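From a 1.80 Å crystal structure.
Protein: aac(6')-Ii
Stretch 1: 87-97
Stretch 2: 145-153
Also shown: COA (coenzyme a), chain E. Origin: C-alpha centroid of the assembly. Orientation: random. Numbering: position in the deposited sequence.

Stretch 1 87-97: IGTRLVNYLEK
Stretch 2 (145-153) EFYEKLGYK

A small, mostly apolar contact, closed by one hydrogen bond, packs helix 87-97 against the helix that runs through Glu-145 to Glu-148 and the turn that follows, with coenzyme A bound by both stretches. The helix axes approach to 11.0 Å, their N-to-C directions 56° apart, and 321 Å² is buried, both sides summed; the nearest CA atoms are those of Thr-89 and Leu-150, 7.3 Å apart. Helix 87-97 (phi/psi about -63/-43) keeps regular i to i+4 hydrogen bonds. The chain turns through Leu-150 (-96/10) and Gly-151 (96/3, suited to glycine), and Tyr-152 N returns to Tyr-147 O at 3.0 Å. Val-92 (t) is central, packing apolar surface: its CB lies 3.5 Å from Leu-150 CD1 (m, t), its CG2 4.0 Å from Phe-146 CZ and its CG1 4.0 Å from Tyr-152 CE1. Phe-146 (t, chi2 71°) turns its ring edge to Gly-88, CZ to C 3.6 Å; an ideal CB there would clash with coenzyme A O6A. Thr-89 (m) sets CG2 3.7 Å from Leu-150 CD2; its N and OG1, like Gly-88 N, donate to coenzyme A phosphate oxygens, as does Lys-149 NZ. One turn beyond Val-92, Glu-96 (m, t) offers a carboxylate oxygen to the hydroxyl proton of Tyr-152 (m, chi2 68°), OH to OE2 2.8 Å.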

ATOM      1  N   ILE A  87      -2.686  23.279  11.695  1.00 19.92           N
ATOM      2  CA  ILE A  87      -1.328  22.783  11.493  1.00 18.40           C
ATOM      3  C   ILE A  87      -1.363  21.621  10.494  1.00 18.14           C
ATOM      4  O   ILE A  87      -0.563  21.565   9.562  1.00 15.11           O
ATOM      5  CB  ILE A  87      -0.699  22.305  12.823  1.00 19.60           C
ATOM      6  CG1 ILE A  87      -0.512  23.498  13.767  1.00 20.02           C
ATOM      7  CG2 ILE A  87       0.645  21.636  12.552  1.00 18.63           C
ATOM      8  CD1 ILE A  87      -0.051  23.115  15.168  1.00 22.93           C
ATOM      9  N   GLY A  88      -2.302  20.701  10.688  1.00 17.06           N
ATOM     10  CA  GLY A  88      -2.419  19.572   9.782  1.00 17.59           C
ATOM     11  C   GLY A  88      -2.740  20.005   8.359  1.00 17.25           C
ATOM     12  O   GLY A  88      -2.182  19.477   7.394  1.00 17.10           O
ATOM     13  N   THR A  89      -3.645  20.967   8.223  1.00 17.03           N
ATOM     14  CA  THR A  89      -4.038  21.456   6.907  1.00 17.04           C
ATOM     15  C   THR A  89      -2.833  22.056   6.197  1.00 17.33           C
ATOM     16  O   THR A  89      -2.564  21.759   5.031  1.00 17.95           O
ATOM     17  CB  THR A  89      -5.134  22.534   7.014  1.00 18.21           C
ATOM     18  OG1 THR A  89      -6.316  21.960   7.589  1.00 17.67           O
ATOM     19  CG2 THR A  89      -5.463  23.099   5.637  1.00 18.49           C
ATOM     20  N   ARG A  90      -2.104  22.905   6.908  1.00 14.84           N
ATOM     21  CA  ARG A  90      -0.933  23.545   6.333  1.00 16.26           C
ATOM     22  C   ARG A  90       0.137  22.527   5.941  1.00 16.34           C
ATOM     23  O   ARG A  90       0.817  22.692   4.925  1.00 17.14           O
ATOM     24  CB  ARG A  90      -0.398  24.581   7.325  1.00 17.97           C
ATOM     25  CG  ARG A  90      -1.445  25.650   7.627  1.00 18.98           C
ATOM     26  CD  ARG A  90      -1.040  26.531   8.787  1.00 19.86           C
ATOM     27  NE  ARG A  90       0.159  27.294   8.483  1.00 20.71           N
ATOM     28  CZ  ARG A  90       0.802  28.049   9.364  1.00 22.57           C
ATOM     29  NH1 ARG A  90       0.356  28.134  10.610  1.00 24.18           N
ATOM     30  NH2 ARG A  90       1.886  28.721   8.994  1.00 23.09           N
ATOM     31  N   LEU A  91       0.280  21.465   6.728  1.00 14.32           N
ATOM     32  CA  LEU A  91       1.260  20.429   6.411  1.00 12.83           C
ATOM     33  C   LEU A  91       0.851  19.665   5.152  1.00 13.45           C
ATOM     34  O   LEU A  91       1.676  19.401   4.279  1.00 14.04           O
ATOM     35  CB  LEU A  91       1.408  19.436   7.575  1.00 13.34           C
ATOM     36  CG  LEU A  91       2.171  19.907   8.815  1.00 16.83           C
ATOM     37  CD1 LEU A  91       2.112  18.833   9.900  1.00 15.42           C
ATOM     38  CD2 LEU A  91       3.614  20.215   8.439  1.00 14.24           C
ATOM     39  N   VAL A  92      -0.423  19.304   5.060  1.00 14.70           N
ATOM     40  CA  VAL A  92      -0.897  18.573   3.893  1.00 15.47           C
ATOM     41  C   VAL A  92      -0.767  19.413   2.628  1.00 16.38           C
ATOM     42  O   VAL A  92      -0.296  18.928   1.604  1.00 15.55           O
ATOM     43  CB  VAL A  92      -2.350  18.125   4.082  1.00 16.29           C
ATOM     44  CG1 VAL A  92      -2.907  17.564   2.780  1.00 18.25           C
ATOM     45  CG2 VAL A  92      -2.406  17.067   5.176  1.00 14.81           C
ATOM     46  N   ASN A  93      -1.169  20.676   2.700  1.00 17.76           N
ATOM     47  CA  ASN A  93      -1.069  21.548   1.538  1.00 19.55           C
ATOM     48  C   ASN A  93       0.378  21.753   1.102  1.00 18.12           C
ATOM     49  O   ASN A  93       0.663  21.836  -0.096  1.00 17.83           O
ATOM     50  CB  ASN A  93      -1.736  22.897   1.821  1.00 20.40           C
ATOM     51  CG  ASN A  93      -3.247  22.788   1.910  1.00 23.00           C
ATOM     52  OD1 ASN A  93      -3.871  22.066   1.133  1.00 25.89           O
ATOM     53  ND2 ASN A  93      -3.841  23.514   2.842  1.00 22.74           N
ATOM     54  N   TYR A  94       1.296  21.825   2.063  1.00 16.85           N
ATOM     55  CA  TYR A  94       2.703  22.010   1.726  1.00 16.36           C
ATOM     56  C   TYR A  94       3.219  20.724   1.085  1.00 17.40           C
ATOM     57  O   TYR A  94       3.979  20.756   0.122  1.00 16.36           O
ATOM     58  CB  TYR A  94       3.516  22.349   2.978  1.00 18.97           C
ATOM     59  CG  TYR A  94       4.901  22.893   2.693  1.00 20.68           C
ATOM     60  CD1 TYR A  94       5.945  22.048   2.331  1.00 19.61           C
ATOM     61  CD2 TYR A  94       5.162  24.260   2.785  1.00 22.69           C
ATOM     62  CE1 TYR A  94       7.219  22.548   2.068  1.00 23.50           C
ATOM     63  CE2 TYR A  94       6.433  24.771   2.521  1.00 25.07           C
ATOM     64  CZ  TYR A  94       7.455  23.908   2.164  1.00 24.95           C
ATOM     65  OH  TYR A  94       8.714  24.407   1.909  1.00 31.21           O
ATOM     66  N   LEU A  95       2.802  19.584   1.623  1.00 15.95           N
ATOM     67  CA  LEU A  95       3.228  18.313   1.062  1.00 16.86           C
ATOM     68  C   LEU A  95       2.776  18.230  -0.397  1.00 14.78           C
ATOM     69  O   LEU A  95       3.548  17.856  -1.276  1.00 16.34           O
ATOM     70  CB  LEU A  95       2.623  17.149   1.853  1.00 16.59           C
ATOM     71  CG  LEU A  95       2.866  15.762   1.246  1.00 19.30           C
ATOM     72  CD1 LEU A  95       4.346  15.411   1.309  1.00 22.54           C
ATOM     73  CD2 LEU A  95       2.050  14.733   2.000  1.00 19.13           C
ATOM     74  N   GLU A  96       1.521  18.583  -0.643  1.00 15.29           N
ATOM     75  CA  GLU A  96       0.979  18.527  -1.997  1.00 15.87           C
ATOM     76  C   GLU A  96       1.781  19.373  -2.981  1.00 17.57           C
ATOM     77  O   GLU A  96       2.019  18.951  -4.108  1.00 16.67           O
ATOM     78  CB  GLU A  96      -0.497  18.926  -1.981  1.00 17.77           C
ATOM     79  CG  GLU A  96      -1.372  17.823  -1.379  1.00 19.05           C
ATOM     80  CD  GLU A  96      -2.847  18.176  -1.328  1.00 20.29           C
ATOM     81  OE1 GLU A  96      -3.309  18.952  -2.184  1.00 22.92           O
ATOM     82  OE2 GLU A  96      -3.552  17.656  -0.439  1.00 22.35           O
ATOM     83  N   LYS A  97       2.224  20.552  -2.552  1.00 15.97           N
ATOM     84  CA  LYS A  97       3.027  21.404  -3.423  1.00 17.39           C
ATOM     85  C   LYS A  97       4.361  20.719  -3.739  1.00 18.05           C
ATOM     86  O   LYS A  97       4.815  20.727  -4.887  1.00 17.93           O
ATOM     87  CB  LYS A  97       3.288  22.758  -2.755  1.00 19.25           C
ATOM     88  N   GLU A 145     -12.252  12.052   8.010  1.00 15.25           N
ATOM     89  CA  GLU A 145     -12.993  13.263   7.687  1.00 17.35           C
ATOM     90  C   GLU A 145     -12.060  14.458   7.530  1.00 17.18           C
ATOM     91  O   GLU A 145     -12.360  15.400   6.793  1.00 17.12           O
ATOM     92  CB  GLU A 145     -14.034  13.527   8.775  1.00 19.82           C
ATOM     93  CG  GLU A 145     -14.956  14.698   8.495  1.00 23.41           C
ATOM     94  CD  GLU A 145     -16.266  14.582   9.259  1.00 26.37           C
ATOM     95  OE1 GLU A 145     -16.236  14.162  10.433  1.00 22.96           O
ATOM     96  OE2 GLU A 145     -17.326  14.913   8.684  1.00 31.22           O
ATOM     97  N   PHE A 146     -10.933  14.420   8.232  1.00 16.28           N
ATOM     98  CA  PHE A 146      -9.943  15.485   8.128  1.00 16.17           C
ATOM     99  C   PHE A 146      -9.448  15.500   6.683  1.00 17.65           C
ATOM    100  O   PHE A 146      -9.365  16.552   6.044  1.00 15.90           O
ATOM    101  CB  PHE A 146      -8.770  15.209   9.073  1.00 14.70           C
ATOM    102  CG  PHE A 146      -7.509  15.957   8.717  1.00 14.37           C
ATOM    103  CD1 PHE A 146      -7.417  17.335   8.911  1.00 14.58           C
ATOM    104  CD2 PHE A 146      -6.420  15.281   8.176  1.00 12.66           C
ATOM    105  CE1 PHE A 146      -6.253  18.028   8.567  1.00 14.91           C
ATOM    106  CE2 PHE A 146      -5.252  15.958   7.828  1.00 15.93           C
ATOM    107  CZ  PHE A 146      -5.168  17.337   8.024  1.00 15.06           C
ATOM    108  N   TYR A 147      -9.127  14.320   6.166  1.00 16.68           N
ATOM    109  CA  TYR A 147      -8.639  14.213   4.801  1.00 18.09           C
ATOM    110  C   TYR A 147      -9.723  14.565   3.791  1.00 18.60           C
ATOM    111  O   TYR A 147      -9.448  15.228   2.792  1.00 17.41           O
ATOM    112  CB  TYR A 147      -8.097  12.805   4.552  1.00 15.93           C
ATOM    113  CG  TYR A 147      -6.846  12.514   5.354  1.00 16.41           C
ATOM    114  CD1 TYR A 147      -5.637  13.151   5.056  1.00 16.19           C
ATOM    115  CD2 TYR A 147      -6.875  11.624   6.427  1.00 16.12           C
ATOM    116  CE1 TYR A 147      -4.493  12.908   5.804  1.00 18.25           C
ATOM    117  CE2 TYR A 147      -5.732  11.371   7.185  1.00 18.58           C
ATOM    118  CZ  TYR A 147      -4.546  12.017   6.867  1.00 17.84           C
ATOM    119  OH  TYR A 147      -3.417  11.764   7.603  1.00 22.57           O
ATOM    120  N   GLU A 148     -10.960  14.139   4.048  1.00 19.70           N
ATOM    121  CA  GLU A 148     -12.048  14.465   3.134  1.00 20.46           C
ATOM    122  C   GLU A 148     -12.138  15.972   2.948  1.00 21.95           C
ATOM    123  O   GLU A 148     -12.305  16.457   1.833  1.00 20.86           O
ATOM    124  CB  GLU A 148     -13.392  13.961   3.659  1.00 22.62           C
ATOM    125  CG  GLU A 148     -13.536  12.461   3.683  1.00 24.68           C
ATOM    126  CD  GLU A 148     -14.985  12.029   3.638  1.00 26.87           C
ATOM    127  OE1 GLU A 148     -15.817  12.656   4.331  1.00 29.12           O
ATOM    128  OE2 GLU A 148     -15.292  11.058   2.916  1.00 28.56           O
ATOM    129  N   LYS A 149     -12.023  16.714   4.045  1.00 22.00           N
ATOM    130  CA  LYS A 149     -12.104  18.163   3.969  1.00 23.75           C
ATOM    131  C   LYS A 149     -10.950  18.772   3.183  1.00 23.02           C
ATOM    132  O   LYS A 149     -11.041  19.911   2.730  1.00 23.48           O
ATOM    133  CB  LYS A 149     -12.186  18.763   5.376  1.00 24.52           C
ATOM    134  CG  LYS A 149     -13.505  18.423   6.071  1.00 29.31           C
ATOM    135  CD  LYS A 149     -13.690  19.195   7.362  1.00 33.45           C
ATOM    136  CE  LYS A 149     -15.054  18.909   7.976  1.00 34.05           C
ATOM    137  NZ  LYS A 149     -15.261  19.687   9.229  1.00 34.38           N
ATOM    138  N   LEU A 150      -9.871  18.012   3.005  1.00 21.42           N
ATOM    139  CA  LEU A 150      -8.732  18.501   2.237  1.00 20.14           C
ATOM    140  C   LEU A 150      -8.793  18.018   0.793  1.00 19.78           C
ATOM    141  O   LEU A 150      -7.828  18.150   0.044  1.00 19.22           O
ATOM    142  CB  LEU A 150      -7.414  18.066   2.881  1.00 20.63           C
ATOM    143  CG  LEU A 150      -7.174  18.693   4.254  1.00 23.47           C
ATOM    144  CD1 LEU A 150      -5.798  18.315   4.765  1.00 22.99           C
ATOM    145  CD2 LEU A 150      -7.309  20.209   4.146  1.00 26.32           C
ATOM    146  N   GLY A 151      -9.928  17.443   0.411  1.00 17.80           N
ATOM    147  CA  GLY A 151     -10.090  16.990  -0.960  1.00 17.62           C
ATOM    148  C   GLY A 151      -9.802  15.532  -1.246  1.00 16.87           C
ATOM    149  O   GLY A 151      -9.863  15.111  -2.406  1.00 17.03           O
ATOM    150  N   TYR A 152      -9.478  14.758  -0.217  1.00 15.05           N
ATOM    151  CA  TYR A 152      -9.207  13.337  -0.424  1.00 16.32           C
ATOM    152  C   TYR A 152     -10.525  12.583  -0.417  1.00 15.73           C
ATOM    153  O   TYR A 152     -11.488  13.003   0.223  1.00 16.06           O
ATOM    154  CB  TYR A 152      -8.278  12.782   0.662  1.00 14.40           C
ATOM    155  CG  TYR A 152      -6.870  13.331   0.569  1.00 16.27           C
ATOM    156  CD1 TYR A 152      -6.608  14.676   0.832  1.00 15.36           C
ATOM    157  CD2 TYR A 152      -5.813  12.526   0.137  1.00 14.59           C
ATOM    158  CE1 TYR A 152      -5.328  15.213   0.655  1.00 15.29           C
ATOM    159  CE2 TYR A 152      -4.528  13.055  -0.046  1.00 15.94           C
ATOM    160  CZ  TYR A 152      -4.299  14.398   0.211  1.00 14.93           C
ATOM    161  OH  TYR A 152      -3.051  14.935  -0.008  1.00 17.98           O
ATOM    162  N   LYS A 153     -10.561  11.468  -1.130  1.00 14.57           N
ATOM    163  CA  LYS A 153     -11.769  10.657  -1.225  1.00 14.47           C
ATOM    164  C   LYS A 153     -11.469   9.216  -0.847  1.00 12.72           C
ATOM    165  O   LYS A 153     -10.383   8.719  -1.119  1.00 11.99           O
ATOM    166  CB  LYS A 153     -12.291  10.727  -2.666  1.00 17.40           C
ATOM    167  CG  LYS A 153     -13.227   9.610  -3.095  1.00 20.27           C
ATOM    168  CD  LYS A 153     -13.639   9.789  -4.562  1.00 21.68           C
ATOM    169  CE  LYS A 153     -14.629   8.723  -5.005  1.00 26.48           C
ATOM    170  NZ  LYS A 153     -15.259   9.051  -6.321  1.00 25.24           N
TER
HETATM  171  N1A COA E 601     -12.354  14.184  12.708  1.00 22.22           N
HETATM  172  C2A COA E 601     -13.089  15.042  11.977  1.00 23.18           C
HETATM  173  N3A COA E 601     -12.710  16.241  11.479  1.00 25.36           N
HETATM  174  C4A COA E 601     -11.402  16.525  11.800  1.00 23.90           C
HETATM  175  C5A COA E 601     -10.537  15.748  12.537  1.00 22.48           C
HETATM  176  C6A COA E 601     -11.053  14.498  13.008  1.00 21.61           C
HETATM  177  N6A COA E 601     -10.323  13.652  13.731  1.00 20.17           N
HETATM  178  N7A COA E 601      -9.299  16.361  12.654  1.00 22.07           N
HETATM  179  C8A COA E 601      -9.448  17.481  12.008  1.00 22.87           C
HETATM  180  N9A COA E 601     -10.699  17.653  11.463  1.00 23.99           N
HETATM  181  C1B COA E 601     -11.212  18.791  10.685  1.00 27.22           C
HETATM  182  C2B COA E 601     -11.307  20.085  11.498  1.00 30.79           C
HETATM  183  O2B COA E 601     -12.573  20.129  12.168  1.00 33.27           O
HETATM  184  C3B COA E 601     -11.241  21.213  10.475  1.00 31.37           C
HETATM  185  O3B COA E 601     -12.528  21.316   9.842  1.00 37.22           O
HETATM  186  P3B COA E 601     -13.301  22.729   9.748  1.00 41.10           P
HETATM  187  O7A COA E 601     -13.449  23.159  11.160  1.00 41.19           O
HETATM  188  O8A COA E 601     -14.577  22.383   9.074  1.00 41.46           O
HETATM  189  O9A COA E 601     -12.400  23.585   8.938  1.00 40.65           O
HETATM  190  C4B COA E 601     -10.256  20.631   9.452  1.00 27.66           C
HETATM  191  O4B COA E 601     -10.364  19.212   9.621  1.00 26.14           O
HETATM  192  C5B COA E 601      -8.805  21.110   9.602  1.00 24.67           C
HETATM  193  O5B COA E 601      -8.222  20.570  10.794  1.00 22.37           O
HETATM  194  P1A COA E 601      -6.735  20.967  11.279  1.00 20.76           P
HETATM  195  O1A COA E 601      -6.847  21.900  12.421  1.00 19.09           O
HETATM  196  O2A COA E 601      -5.923  21.334  10.098  1.00 18.67           O
HETATM  197  O3A COA E 601      -6.220  19.545  11.819  1.00 20.29           O
HETATM  198  P2A COA E 601      -5.073  19.254  12.908  1.00 20.14           P
HETATM  199  O4A COA E 601      -5.718  18.977  14.209  1.00 20.91           O
HETATM  200  O5A COA E 601      -4.009  20.274  12.817  1.00 22.80           O
HETATM  201  O6A COA E 601      -4.473  17.874  12.348  1.00 20.77           O
HETATM  202  CBP COA E 601      -4.741  15.456  12.405  1.00 23.72           C
HETATM  203  CCP COA E 601      -5.342  16.790  11.984  1.00 20.81           C
HETATM  204  CDP COA E 601      -5.755  14.350  12.082  1.00 22.95           C
HETATM  205  CEP COA E 601      -3.427  15.220  11.602  1.00 23.07           C
HETATM  206  CAP COA E 601      -4.445  15.517  13.966  1.00 28.17           C
HETATM  207  OAP COA E 601      -5.643  15.690  14.729  1.00 29.71           O
HETATM  208  C9P COA E 601      -3.600  14.332  14.468  1.00 33.66           C
HETATM  209  O9P COA E 601      -2.388  14.476  14.681  1.00 36.32           O
HETATM  210  N8P COA E 601      -4.249  13.174  14.647  1.00 37.40           N
HETATM  211  C7P COA E 601      -3.646  11.930  15.113  1.00 43.94           C
HETATM  212  C6P COA E 601      -2.831  11.226  14.031  1.00 48.06           C
HETATM  213  C5P COA E 601      -3.679  10.436  13.051  1.00 51.23           C
HETATM  214  O5P COA E 601      -4.519   9.624  13.457  1.00 52.95           O
HETATM  215  N4P COA E 601      -3.452  10.674  11.751  1.00 53.72           N
HETATM  216  C3P COA E 601      -4.149  10.024  10.635  1.00 54.10           C
HETATM  217  C2P COA E 601      -3.183   9.389   9.648  1.00 54.80           C
HETATM  218  S1P COA E 601      -3.666   7.727   9.146  1.00 56.20           S